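Local coordinates for protein chorismate synthase (Aquifex aeolicus, PDB 1Q1L) that probably catalyses, with reduced FMN as cofactor, the elimination of phosphate from 5-enolpyruvylshikimate-3-phosphate to give chorismate, working as a homotetramer, at residues F159-G164 / N237-L242; V175-D180 / I204-K209; Y183-E188 / N313-V318. All coordinates share one frame; numbering follows the deposited sequence. Where two conformers were deposited one is given.

Contact 1. Residues F159-G164 / N237-L242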
ATOM      1  N   PHE A 159      19.828   8.532 -16.420  1.00 30.36           N
ATOM      2  CA  PHE A 159      19.493   7.622 -17.507  1.00 32.30           C
ATOM      3  C   PHE A 159      19.225   8.418 -18.778  1.00 32.87           C
ATOM      4  O   PHE A 159      18.741   7.878 -19.763  1.00 31.47           O
ATOM      5  CB  PHE A 159      18.260   6.790 -17.152  1.00 32.39           C
ATOM      6  CG  PHE A 159      18.376   6.067 -15.843  1.00 34.69           C
ATOM      7  CD1 PHE A 159      18.029   6.697 -14.655  1.00 33.45           C
ATOM      8  CD2 PHE A 159      18.879   4.769 -15.793  1.00 34.20           C
ATOM      9  CE1 PHE A 159      18.185   6.046 -13.430  1.00 33.95           C
ATOM     10  CE2 PHE A 159      19.040   4.110 -14.578  1.00 35.40           C
ATOM     11  CZ  PHE A 159      18.692   4.752 -13.392  1.00 34.34           C
ATOM     12  N   GLY A 160      19.537   9.709 -18.742  1.00 33.51           N
ATOM     13  CA  GLY A 160      19.322  10.550 -19.906  1.00 33.90           C
ATOM     14  C   GLY A 160      17.887  11.010 -20.071  1.00 35.20           C
ATOM     15  O   GLY A 160      17.534  11.602 -21.098  1.00 34.89           O
ATOM     16  N   ILE A 161      17.061  10.753 -19.058  1.00 33.32           N
ATOM     17  CA  ILE A 161      15.652  11.140 -19.096  1.00 32.54           C
ATOM     18  C   ILE A 161      15.504  12.597 -18.653  1.00 34.34           C
ATOM     19  O   ILE A 161      15.875  12.971 -17.540  1.00 34.58           O
ATOM     20  CB  ILE A 161      14.794  10.190 -18.213  1.00 32.14           C
ATOM     21  CG1 ILE A 161      14.744   8.796 -18.863  1.00 31.08           C
ATOM     22  CG2 ILE A 161      13.393  10.758 -18.022  1.00 30.52           C
ATOM     23  CD1 ILE A 161      14.083   7.719 -18.018  1.00 30.24           C
ATOM     24  N   LYS A 162      14.966  13.417 -19.549  0.50 32.87           N
ATOM     25  CA  LYS A 162      14.771  14.906 -19.267  0.50 32.88           C
ATOM     26  C   LYS A 162      13.193  15.304 -19.133  0.50 32.99           C
ATOM     27  O   LYS A 162      12.300  14.859 -19.984  0.50 32.44           O
ATOM     28  CB  LYS A 162      15.528  15.847 -20.486  0.50 36.65           C
ATOM     29  CG  LYS A 162      17.296  15.441 -20.764  0.50 41.73           C
ATOM     30  CD  LYS A 162      17.984  16.313 -22.239  0.50 43.93           C
ATOM     31  CE  LYS A 162      19.668  15.697 -22.678  0.50 47.26           C
ATOM     32  NZ  LYS A 162      19.714  14.001 -22.928  0.50 52.35           N
ATOM     33  N   ILE A 163      12.889  16.104 -18.120  1.00 30.80           N
ATOM     34  CA  ILE A 163      11.534  16.539 -17.890  1.00 31.26           C
ATOM     35  C   ILE A 163      11.510  18.054 -18.019  1.00 30.72           C
ATOM     36  O   ILE A 163      12.430  18.737 -17.573  1.00 32.37           O
ATOM     37  CB  ILE A 163      11.051  16.072 -16.503  1.00 29.46           C
ATOM     38  CG1 ILE A 163      10.888  14.543 -16.539  1.00 33.01           C
ATOM     39  CG2 ILE A 163       9.779  16.782 -16.126  1.00 25.19           C
ATOM     40  CD1 ILE A 163      10.266  13.940 -15.319  1.00 35.60           C
ATOM     41  N   GLY A 164      10.472  18.574 -18.662  1.00 29.56           N
ATOM     42  CA  GLY A 164      10.366  20.006 -18.833  1.00 26.49           C
ATOM     43  C   GLY A 164       8.926  20.372 -19.056  1.00 26.96           C
ATOM     44  O   GLY A 164       8.067  19.489 -19.090  1.00 27.30           O
ATOM     45  N   ASN A 237      13.131  10.710 -23.718  1.00 32.92           N
ATOM     46  CA  ASN A 237      13.965   9.515 -23.625  1.00 32.98           C
ATOM     47  C   ASN A 237      13.491   8.457 -22.642  1.00 33.29           C
ATOM     48  O   ASN A 237      14.299   7.724 -22.068  1.00 31.29           O
ATOM     49  CB  ASN A 237      15.408   9.909 -23.301  1.00 35.14           C
ATOM     50  CG  ASN A 237      15.995  10.843 -24.342  1.00 35.45           C
ATOM     51  OD1 ASN A 237      15.915  10.575 -25.538  1.00 34.45           O
ATOM     52  ND2 ASN A 237      16.590  11.946 -23.890  1.00 35.67           N
ATOM     53  N   VAL A 238      12.181   8.376 -22.443  1.00 31.48           N
ATOM     54  CA  VAL A 238      11.626   7.374 -21.554  1.00 29.94           C
ATOM     55  C   VAL A 238      11.473   6.121 -22.409  1.00 31.55           C
ATOM     56  O   VAL A 238      10.840   6.152 -23.463  1.00 29.30           O
ATOM     57  CB  VAL A 238      10.248   7.806 -21.009  1.00 31.29           C
ATOM     58  CG1 VAL A 238       9.644   6.694 -20.154  1.00 28.94           C
ATOM     59  CG2 VAL A 238      10.396   9.079 -20.187  1.00 25.98           C
ATOM     60  N   PRO A 239      12.070   5.005 -21.977  1.00 32.00           N
ATOM     61  CA  PRO A 239      11.962   3.771 -22.756  1.00 31.26           C
ATOM     62  C   PRO A 239      10.546   3.207 -22.723  1.00 31.96           C
ATOM     63  O   PRO A 239       9.738   3.583 -21.873  1.00 32.09           O
ATOM     64  CB  PRO A 239      12.960   2.848 -22.065  1.00 31.09           C
ATOM     65  CG  PRO A 239      12.824   3.262 -20.625  1.00 32.70           C
ATOM     66  CD  PRO A 239      12.819   4.776 -20.726  1.00 31.46           C
ATOM     67  N   PRO A 240      10.228   2.296 -23.655  1.00 30.96           N
ATOM     68  CA  PRO A 240       8.905   1.677 -23.723  1.00 31.92           C
ATOM     69  C   PRO A 240       8.878   0.633 -22.619  1.00 31.40           C
ATOM     70  O   PRO A 240       9.926   0.117 -22.248  1.00 31.59           O
ATOM     71  CB  PRO A 240       8.898   0.996 -25.096  1.00 29.31           C
ATOM     72  CG  PRO A 240      10.065   1.586 -25.824  1.00 28.83           C
ATOM     73  CD  PRO A 240      11.076   1.822 -24.758  1.00 30.56           C
ATOM     74  N   GLY A 241       7.701   0.317 -22.100  1.00 31.92           N
ATOM     75  CA  GLY A 241       7.633  -0.708 -21.075  1.00 32.30           C
ATOM     76  C   GLY A 241       7.352  -0.285 -19.651  1.00 30.72           C
ATOM     77  O   GLY A 241       7.159  -1.147 -18.799  1.00 32.99           O
ATOM     78  N   LEU A 242       7.339   1.014 -19.373  1.00 28.61           N
ATOM     79  CA  LEU A 242       7.057   1.474 -18.019  1.00 28.72           C
ATOM     80  C   LEU A 242       5.550   1.495 -17.818  1.00 29.83           C
ATOM     81  O   LEU A 242       4.796   1.839 -18.735  1.00 30.53           O
ATOM     82  CB  LEU A 242       7.643   2.866 -17.779  1.00 27.16           C
ATOM     83  CG  LEU A 242       9.159   3.001 -17.956  1.00 25.90           C
ATOM     84  CD1 LEU A 242       9.603   4.312 -17.320  1.00 24.92           C
ATOM     85  CD2 LEU A 242       9.884   1.830 -17.288  1.00 30.56           C
TER
HETATM   86  O   HOH W   1      17.007   7.092 -21.761  1.00 59.31           O

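Contact 2. Residues V175-D180 / I204-K209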
ATOM      1  N   VAL A 175      -1.087  30.703 -26.553  1.00 42.66           N
ATOM      2  CA  VAL A 175       0.111  30.793 -27.376  1.00 41.40           C
ATOM      3  C   VAL A 175      -0.298  30.139 -28.691  1.00 40.60           C
ATOM      4  O   VAL A 175      -0.280  28.917 -28.829  1.00 39.36           O
ATOM      5  CB  VAL A 175       1.301  30.030 -26.755  1.00 41.36           C
ATOM      6  CG1 VAL A 175       2.476  30.030 -27.721  1.00 41.28           C
ATOM      7  CG2 VAL A 175       1.711  30.682 -25.437  1.00 40.83           C
ATOM      8  N   GLU A 176      -0.676  30.972 -29.654  1.00 40.99           N
ATOM      9  CA  GLU A 176      -1.138  30.507 -30.955  1.00 39.84           C
ATOM     10  C   GLU A 176      -0.159  29.647 -31.739  1.00 38.77           C
ATOM     11  O   GLU A 176      -0.571  28.758 -32.478  1.00 36.38           O
ATOM     12  CB  GLU A 176      -1.571  31.709 -31.793  1.00 43.75           C
ATOM     13  CG  GLU A 176      -2.624  32.571 -31.103  1.00 45.31           C
ATOM     14  CD  GLU A 176      -3.908  31.811 -30.800  1.00 46.89           C
ATOM     15  OE1 GLU A 176      -4.807  32.398 -30.163  1.00 47.79           O
ATOM     16  OE2 GLU A 176      -4.027  30.632 -31.201  1.00 48.58           O
ATOM     17  N   GLU A 177       1.135  29.903 -31.581  1.00 38.54           N
ATOM     18  CA  GLU A 177       2.138  29.121 -32.289  1.00 39.37           C
ATOM     19  C   GLU A 177       2.096  27.641 -31.922  1.00 39.43           C
ATOM     20  O   GLU A 177       2.603  26.804 -32.665  1.00 39.15           O
ATOM     21  CB  GLU A 177       3.547  29.655 -32.003  1.00 41.86           C
ATOM     22  CG  GLU A 177       3.797  31.066 -32.500  1.00 45.07           C
ATOM     23  CD  GLU A 177       3.423  32.122 -31.485  1.00 46.85           C
ATOM     24  OE1 GLU A 177       2.427  31.931 -30.756  1.00 49.39           O
ATOM     25  OE2 GLU A 177       4.125  33.153 -31.425  1.00 50.82           O
ATOM     26  N   LEU A 178       1.482  27.314 -30.788  1.00 38.02           N
ATOM     27  CA  LEU A 178       1.437  25.922 -30.337  1.00 41.15           C
ATOM     28  C   LEU A 178       0.118  25.187 -30.540  1.00 40.58           C
ATOM     29  O   LEU A 178      -0.084  24.116 -29.968  1.00 41.13           O
ATOM     30  CB  LEU A 178       1.827  25.852 -28.857  1.00 39.40           C
ATOM     31  CG  LEU A 178       3.148  26.543 -28.506  1.00 42.37           C
ATOM     32  CD1 LEU A 178       3.402  26.456 -27.002  1.00 43.98           C
ATOM     33  CD2 LEU A 178       4.277  25.895 -29.282  1.00 42.36           C
ATOM     34  N   LYS A 179      -0.773  25.748 -31.351  1.00 40.13           N
ATOM     35  CA  LYS A 179      -2.065  25.115 -31.608  1.00 42.02           C
ATOM     36  C   LYS A 179      -1.887  23.805 -32.380  1.00 40.33           C
ATOM     37  O   LYS A 179      -2.643  22.857 -32.190  1.00 42.31           O
ATOM     38  CB  LYS A 179      -2.971  26.068 -32.396  1.00 44.16           C
ATOM     39  CG  LYS A 179      -3.240  27.404 -31.712  1.00 46.97           C
ATOM     40  CD  LYS A 179      -4.649  27.479 -31.134  1.00 49.88           C
ATOM     41  CE  LYS A 179      -4.756  26.790 -29.786  1.00 51.08           C
ATOM     42  NZ  LYS A 179      -4.013  27.539 -28.737  1.00 54.27           N
ATOM     43  N   ASP A 180      -0.895  23.762 -33.263  1.00 40.34           N
ATOM     44  CA  ASP A 180      -0.601  22.557 -34.038  1.00 41.07           C
ATOM     45  C   ASP A 180       0.256  21.691 -33.107  1.00 40.33           C
ATOM     46  O   ASP A 180       1.358  22.083 -32.737  1.00 40.45           O
ATOM     47  CB  ASP A 180       0.180  22.937 -35.302  1.00 43.51           C
ATOM     48  CG  ASP A 180       0.553  21.735 -36.155  1.00 48.41           C
ATOM     49  OD1 ASP A 180       1.012  21.946 -37.297  1.00 52.50           O
ATOM     50  OD2 ASP A 180       0.398  20.581 -35.693  1.00 49.11           O
ATOM     51  N   ILE A 204       6.286  31.111 -20.850  1.00 37.06           N
ATOM     52  CA  ILE A 204       5.676  30.836 -22.146  1.00 37.34           C
ATOM     53  C   ILE A 204       6.831  30.590 -23.120  1.00 36.36           C
ATOM     54  O   ILE A 204       7.896  31.191 -22.995  1.00 37.32           O
ATOM     55  CB  ILE A 204       4.793  32.010 -22.644  1.00 38.39           C
ATOM     56  CG1 ILE A 204       5.552  33.331 -22.525  1.00 40.52           C
ATOM     57  CG2 ILE A 204       3.494  32.053 -21.854  1.00 37.85           C
ATOM     58  CD1 ILE A 204       4.769  34.527 -23.050  1.00 43.34           C
ATOM     59  N   PRO A 205       6.639  29.687 -24.091  1.00 35.84           N
ATOM     60  CA  PRO A 205       7.640  29.325 -25.098  1.00 37.66           C
ATOM     61  C   PRO A 205       8.186  30.462 -25.973  1.00 40.25           C
ATOM     62  O   PRO A 205       9.173  30.274 -26.676  1.00 41.56           O
ATOM     63  CB  PRO A 205       6.916  28.271 -25.935  1.00 37.76           C
ATOM     64  CG  PRO A 205       5.921  27.707 -25.003  1.00 35.21           C
ATOM     65  CD  PRO A 205       5.406  28.915 -24.299  1.00 35.51           C
ATOM     66  N   PHE A 206       7.545  31.626 -25.944  1.00 43.21           N
ATOM     67  CA  PHE A 206       7.999  32.757 -26.754  1.00 45.45           C
ATOM     68  C   PHE A 206       8.082  34.021 -25.909  1.00 47.30           C
ATOM     69  O   PHE A 206       7.147  34.820 -25.877  1.00 48.40           O
ATOM     70  CB  PHE A 206       7.049  32.972 -27.937  1.00 44.33           C
ATOM     71  CG  PHE A 206       6.879  31.753 -28.803  1.00 45.45           C
ATOM     72  CD1 PHE A 206       6.034  30.719 -28.416  1.00 45.58           C
ATOM     73  CD2 PHE A 206       7.599  31.619 -29.985  1.00 44.74           C
ATOM     74  CE1 PHE A 206       5.909  29.569 -29.190  1.00 44.96           C
ATOM     75  CE2 PHE A 206       7.481  30.471 -30.767  1.00 45.93           C
ATOM     76  CZ  PHE A 206       6.634  29.444 -30.368  1.00 45.36           C
ATOM     77  N   PRO A 207       9.218  34.224 -25.219  1.00 49.00           N
ATOM     78  CA  PRO A 207       9.434  35.392 -24.362  1.00 51.57           C
ATOM     79  C   PRO A 207       9.060  36.737 -24.981  1.00 53.61           C
ATOM     80  O   PRO A 207       8.597  37.636 -24.277  1.00 54.56           O
ATOM     81  CB  PRO A 207      10.919  35.293 -24.018  1.00 51.14           C
ATOM     82  CG  PRO A 207      11.152  33.819 -24.000  1.00 49.37           C
ATOM     83  CD  PRO A 207      10.422  33.377 -25.249  1.00 49.06           C
ATOM     84  N   GLU A 208       9.259  36.888 -26.288  1.00 54.76           N
ATOM     85  CA  GLU A 208       8.915  38.150 -26.937  1.00 56.95           C
ATOM     86  C   GLU A 208       7.464  38.503 -26.627  1.00 56.56           C
ATOM     87  O   GLU A 208       7.119  39.676 -26.489  1.00 56.58           O
ATOM     88  CB  GLU A 208       9.099  38.063 -28.454  1.00 57.93           C
ATOM     89  CG  GLU A 208       8.153  37.102 -29.146  1.00 60.72           C
ATOM     90  CD  GLU A 208       8.794  35.764 -29.439  1.00 62.81           C
ATOM     91  OE1 GLU A 208       9.367  35.157 -28.507  1.00 63.56           O
ATOM     92  OE2 GLU A 208       8.722  35.319 -30.606  1.00 64.56           O
ATOM     93  N   LYS A 209       6.630  37.472 -26.510  1.00 56.43           N
ATOM     94  CA  LYS A 209       5.204  37.624 -26.223  1.00 56.73           C
ATOM     95  C   LYS A 209       4.938  38.085 -24.792  1.00 56.05           C
ATOM     96  O   LYS A 209       3.829  38.507 -24.467  1.00 55.50           O
ATOM     97  CB  LYS A 209       4.481  36.294 -26.453  1.00 58.59           C
ATOM     98  CG  LYS A 209       4.530  35.763 -27.878  1.00 60.55           C
ATOM     99  CD  LYS A 209       3.486  36.429 -28.757  1.00 64.33           C
ATOM    100  CE  LYS A 209       3.395  35.755 -30.123  1.00 65.57           C
ATOM    101  NZ  LYS A 209       2.214  36.227 -30.907  1.00 66.93           N
TER
HETATM  102  O   HOH W   2       0.464  34.542 -29.509  1.00 58.98           O

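Contact 3. Residues Y183-E188 / N313-V318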
ATOM      1  N   TYR A 183       4.472  18.989 -32.725  1.00 31.23           N
ATOM      2  CA  TYR A 183       5.709  19.030 -31.956  1.00 30.94           C
ATOM      3  C   TYR A 183       5.760  18.000 -30.815  1.00 32.60           C
ATOM      4  O   TYR A 183       6.823  17.769 -30.233  1.00 33.16           O
ATOM      5  CB  TYR A 183       5.957  20.447 -31.418  1.00 32.81           C
ATOM      6  CG  TYR A 183       4.932  20.951 -30.425  1.00 34.35           C
ATOM      7  CD1 TYR A 183       4.967  20.551 -29.084  1.00 33.11           C
ATOM      8  CD2 TYR A 183       3.919  21.813 -30.829  1.00 34.92           C
ATOM      9  CE1 TYR A 183       4.008  21.005 -28.175  1.00 32.01           C
ATOM     10  CE2 TYR A 183       2.960  22.267 -29.934  1.00 33.94           C
ATOM     11  CZ  TYR A 183       3.009  21.861 -28.610  1.00 32.80           C
ATOM     12  OH  TYR A 183       2.048  22.312 -27.737  1.00 33.44           O
ATOM     13  N   PHE A 184       4.622  17.374 -30.506  1.00 32.64           N
ATOM     14  CA  PHE A 184       4.565  16.351 -29.454  1.00 33.43           C
ATOM     15  C   PHE A 184       5.515  15.208 -29.805  1.00 34.47           C
ATOM     16  O   PHE A 184       5.928  14.437 -28.941  1.00 34.37           O
ATOM     17  CB  PHE A 184       3.153  15.759 -29.332  1.00 32.99           C
ATOM     18  CG  PHE A 184       2.183  16.609 -28.568  1.00 32.10           C
ATOM     19  CD1 PHE A 184       2.549  17.858 -28.075  1.00 31.31           C
ATOM     20  CD2 PHE A 184       0.888  16.151 -28.343  1.00 31.65           C
ATOM     21  CE1 PHE A 184       1.640  18.638 -27.367  1.00 31.28           C
ATOM     22  CE2 PHE A 184      -0.029  16.920 -27.636  1.00 31.77           C
ATOM     23  CZ  PHE A 184       0.348  18.171 -27.146  1.00 31.77           C
ATOM     24  N   ALA A 185       5.833  15.077 -31.089  1.00 33.13           N
ATOM     25  CA  ALA A 185       6.723  14.018 -31.536  1.00 33.21           C
ATOM     26  C   ALA A 185       8.115  14.556 -31.827  1.00 33.94           C
ATOM     27  O   ALA A 185       8.906  13.898 -32.494  1.00 37.52           O
ATOM     28  CB  ALA A 185       6.152  13.355 -32.782  1.00 33.69           C
ATOM     29  N   ASN A 186       8.425  15.740 -31.312  1.00 34.63           N
ATOM     30  CA  ASN A 186       9.720  16.353 -31.580  1.00 35.77           C
ATOM     31  C   ASN A 186      10.503  16.734 -30.317  1.00 35.07           C
ATOM     32  O   ASN A 186      10.341  17.834 -29.789  1.00 32.74           O
ATOM     33  CB  ASN A 186       9.507  17.598 -32.445  1.00 37.49           C
ATOM     34  CG  ASN A 186      10.767  18.043 -33.141  1.00 40.27           C
ATOM     35  OD1 ASN A 186      11.841  18.096 -32.539  1.00 42.83           O
ATOM     36  ND2 ASN A 186      10.644  18.380 -34.419  1.00 43.42           N
ATOM     37  N   PRO A 187      11.377  15.833 -29.834  1.00 35.50           N
ATOM     38  CA  PRO A 187      12.186  16.084 -28.634  1.00 37.56           C
ATOM     39  C   PRO A 187      12.910  17.434 -28.675  1.00 39.18           C
ATOM     40  O   PRO A 187      12.863  18.202 -27.714  1.00 40.49           O
ATOM     41  CB  PRO A 187      13.158  14.907 -28.624  1.00 35.94           C
ATOM     42  CG  PRO A 187      12.335  13.804 -29.197  1.00 36.98           C
ATOM     43  CD  PRO A 187      11.647  14.486 -30.368  1.00 35.85           C
ATOM     44  N   GLU A 188      13.571  17.717 -29.792  1.00 40.21           N
ATOM     45  CA  GLU A 188      14.302  18.970 -29.953  1.00 39.91           C
ATOM     46  C   GLU A 188      13.396  20.182 -29.764  1.00 37.88           C
ATOM     47  O   GLU A 188      13.772  21.146 -29.097  1.00 39.85           O
ATOM     48  CB  GLU A 188      14.960  19.031 -31.338  1.00 43.38           C
ATOM     49  CG  GLU A 188      16.008  17.955 -31.591  1.00 46.76           C
ATOM     50  CD  GLU A 188      15.436  16.547 -31.564  1.00 50.01           C
ATOM     51  OE1 GLU A 188      14.431  16.297 -32.266  1.00 52.18           O
ATOM     52  OE2 GLU A 188      15.995  15.688 -30.846  1.00 53.08           O
ATOM     53  N   ASN A 313       5.465   4.454 -24.515  1.00 30.46           N
ATOM     54  CA  ASN A 313       5.784   4.257 -25.939  1.00 33.46           C
ATOM     55  C   ASN A 313       7.229   4.331 -26.398  1.00 30.57           C
ATOM     56  O   ASN A 313       7.605   3.729 -27.400  1.00 31.05           O
ATOM     57  CB  ASN A 313       5.034   5.309 -26.774  1.00 31.34           C
ATOM     58  CG  ASN A 313       3.958   4.710 -27.605  1.00 37.79           C
ATOM     59  OD1 ASN A 313       3.237   5.411 -28.315  1.00 37.66           O
ATOM     60  ND2 ASN A 313       3.834   3.393 -27.528  1.00 40.60           N
ATOM     61  N   GLY A 314       8.025   5.114 -25.697  1.00 30.33           N
ATOM     62  CA  GLY A 314       9.389   5.305 -26.119  1.00 28.45           C
ATOM     63  C   GLY A 314       9.344   6.692 -26.719  1.00 29.53           C
ATOM     64  O   GLY A 314      10.367   7.349 -26.843  1.00 33.28           O
HETATM   65  N   MSE A 315       8.146   7.137 -27.098  1.00 28.11           N
HETATM   66  CA  MSE A 315       7.971   8.475 -27.646  1.00 29.63           C
HETATM   67  C   MSE A 315       7.924   9.417 -26.444  1.00 30.96           C
HETATM   68  O   MSE A 315       7.808   8.968 -25.299  1.00 32.42           O
HETATM   69  CB  MSE A 315       6.663   8.582 -28.444  1.00 27.50           C
HETATM   70  CG  MSE A 315       6.653   7.781 -29.752  1.00 31.03           C
HETATM   71 SE   MSE A 315       8.117   8.273 -30.943  1.00 38.55          SE
HETATM   72  CE  MSE A 315       7.374   9.914 -31.651  1.00 30.53           C
ATOM     73  N   PRO A 316       8.021  10.731 -26.682  1.00 28.72           N
ATOM     74  CA  PRO A 316       7.983  11.670 -25.559  1.00 30.10           C
ATOM     75  C   PRO A 316       6.675  11.570 -24.788  1.00 30.35           C
ATOM     76  O   PRO A 316       5.599  11.428 -25.387  1.00 30.39           O
ATOM     77  CB  PRO A 316       8.124  13.034 -26.239  1.00 28.85           C
ATOM     78  CG  PRO A 316       8.886  12.717 -27.490  1.00 29.14           C
ATOM     79  CD  PRO A 316       8.239  11.441 -27.953  1.00 28.93           C
ATOM     80  N   ILE A 317       6.765  11.624 -23.464  1.00 27.82           N
ATOM     81  CA  ILE A 317       5.560  11.596 -22.641  1.00 28.22           C
ATOM     82  C   ILE A 317       5.069  13.036 -22.652  1.00 26.93           C
ATOM     83  O   ILE A 317       5.828  13.960 -22.351  1.00 26.13           O
ATOM     84  CB  ILE A 317       5.854  11.202 -21.180  1.00 27.99           C
ATOM     85  CG1 ILE A 317       6.538   9.837 -21.132  1.00 28.93           C
ATOM     86  CG2 ILE A 317       4.561  11.209 -20.380  1.00 28.65           C
ATOM     87  CD1 ILE A 317       5.758   8.726 -21.804  1.00 29.43           C
ATOM     88  N   VAL A 318       3.811  13.236 -23.012  1.00 25.31           N
ATOM     89  CA  VAL A 318       3.278  14.589 -23.068  1.00 24.60           C
ATOM     90  C   VAL A 318       1.959  14.662 -22.344  1.00 23.73           C
ATOM     91  O   VAL A 318       1.020  13.932 -22.664  1.00 25.27           O
ATOM     92  CB  VAL A 318       3.087  15.053 -24.519  1.00 24.74           C
ATOM     93  CG1 VAL A 318       2.466  16.457 -24.548  1.00 25.47           C
ATOM     94  CG2 VAL A 318       4.421  15.047 -25.235  1.00 25.49           C
TER

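Contact 1. Residues F159-G164 / N237-L242
Asn237 donates a side-chain N-H from ND2 to the carbonyl oxygen of Gly160, a bond of 3.0 Å that is bent, with 145° at the hydrogen. The C=O...ND2 angle at Gly160 is 158°, yet the amide nitrogen is tilted 22° from the carbonyl plane, and Gly160 O is displaced by the same amount from the amide plane of Asn237. CB of Asn237 faces segment 159-164, and the first torsion then places CG beside the backbone N, from where the amide can reach Gly160 O. The backbone of Asn237 is tied in as well: one water gives a hydrogen to Phe159 O and another to Asn237 O, each at 2.8 Å, so two carbonyls that cannot bond to each other share a donor.

Gly160 is the C-prime residue of a Schellman motif that ends helix 142-157, and Ile161 N closes it on Leu156 O. With phi at a positive value, a side chain on Gly160 would collide with the carbonyl oxygen of Phe159, so the backbone turn itself demands glycine. Strand 162-170 starts directly afterwards and pairs antiparallel with strand 229-236 through the backbone bonds of Lys162 with Leu236; the contact thus joins the entry of one strand to the exit of its neighbour.

Beyond this polar part, Ile161 sends its longer branch past the Asn237 carbonyl, CG1 3.4 Å from Asn237 O, and on to Pro239, where Ile161 CD1 is 4.2 Å from Pro239 CD, the side chains crossing at about a right angle. Its other branch, CG2, meets Val238 CG2 at 4.1 Å. Helix 384-399 covers the neighbourhood, with Phe391 touching both Phe159 and Pro239.

Contact 2. Residues V175-D180 / I204-K209
Glu177 is stacked over one face of the Phe206 ring, its carboxylate plane 14° from that of the ring. CG sits over the face as a CH-pi donor, 4.2 Å from the centroid and 21° off the normal, and OE2 stands above the same ring, displaced toward the rim. The bend at chi2 (89°) brings CD back over the ring. Leu178 and Phe206 run antiparallel, with Leu178 CD2 at the ring edge, 4.0 Å from Phe206 CE1. Val175 brings CG1 within 3.7 Å of Phe206 CD1. Next to the ring, Leu178 CD1 presses on Pro205 CG at a tight 3.5 Å. An alanine in place of Phe206 would probably leave a gap beside Val175 CG1 and Leu178 CD2 and let the Glu177 carboxylate turn more freely.

The contact joins the turn after strand 173-174 to the loop between helices 187-197 and 210-221, and Lys196 of the former helix makes a cation-pi contact with Phe206. Glu177 and Lys209 meet tip to tip, but OE2 to NZ is a long salt bridge of 3.7 Å; a water accepts from Lys209 NZ and donates only weakly to Glu177 OE1. The attraction is therefore probably modest, and apolar and ring contacts carry most of the join.

Contact 3. Residues Y183-E188 / N313-V318
Met315, deposited as selenomethionine, touches Ala185 through the end of its side chain: CE lies 3.8 Å from Ala185 CB. A third torsion of -78° folds that methyl back after the earlier bend at chi2.

Pro316 follows, with its CB directed at the other segment. Three of its ring carbons lie against the carbonyl oxygen of Phe184, CG nearest at 3.7 Å, and CG also meets Pro187 CG at 4.0 Å, the two side chains crossing at about a right angle. Asn302 donates from ND2 to both Phe184 O and Pro316 O, so one amide ties the two backbones together. Ile317 then points the other way, as expected for alternation along a strand, and touches Val238.

Val318 turns back to Phe184. Its CG1, anti to the backbone N (chi1 177°), stands 3.6 Å above the ring and 10° off the normal, over the centre, and touches all six ring carbons, Phe184 CE1 nearest at 3.7 Å. This is a face-on CH-pi contact made by a single methyl, and the side chains cross at about a right angle. Val318 CG2 lies 4.0 Å from Phe184 O.

The join sets the 3-10 turn at Tyr183 and Phe184, and the start of helix 187-197, against the beginning of strand 317-323 in the antiparallel sheet that also holds strands 162-170 and 229-236, part of the beta-alpha-beta sandwich. Asn186 caps that helix through OD1 to Lys189 N. No hydrogen bond links the two segments directly: cohesion comes from carbon contacts and one ring face, while the Phe184 carbonyl oxygen, set against proline and valine carbons, still has a hydrogen bond from Asn302.

How the contacts relate
Contacts 1 and 3 both reach the antiparallel sheet that holds strands 162-170, 229-236 and 317-323, their centres about 10 Å apart, and they touch where Pro240 CG lies 3.6 Å from Asn313 O. Contact 2 is more peripheral, its centre about 20 Å from the chain centre against 13 and 15 Å for the others, and links loops flanking helix 187-197, whose start contact 3 fixes to the sheet; Leu178 and Tyr183 join these two. All three mix buried and more open residues. Chemistry follows place: contact 1 uses a hydrogen bond and a shared water at strand ends, contact 2 rests on ring and apolar contacts with one long salt bridge, and contact 3 has neither hydrogen bond nor salt bridge directly between its segments.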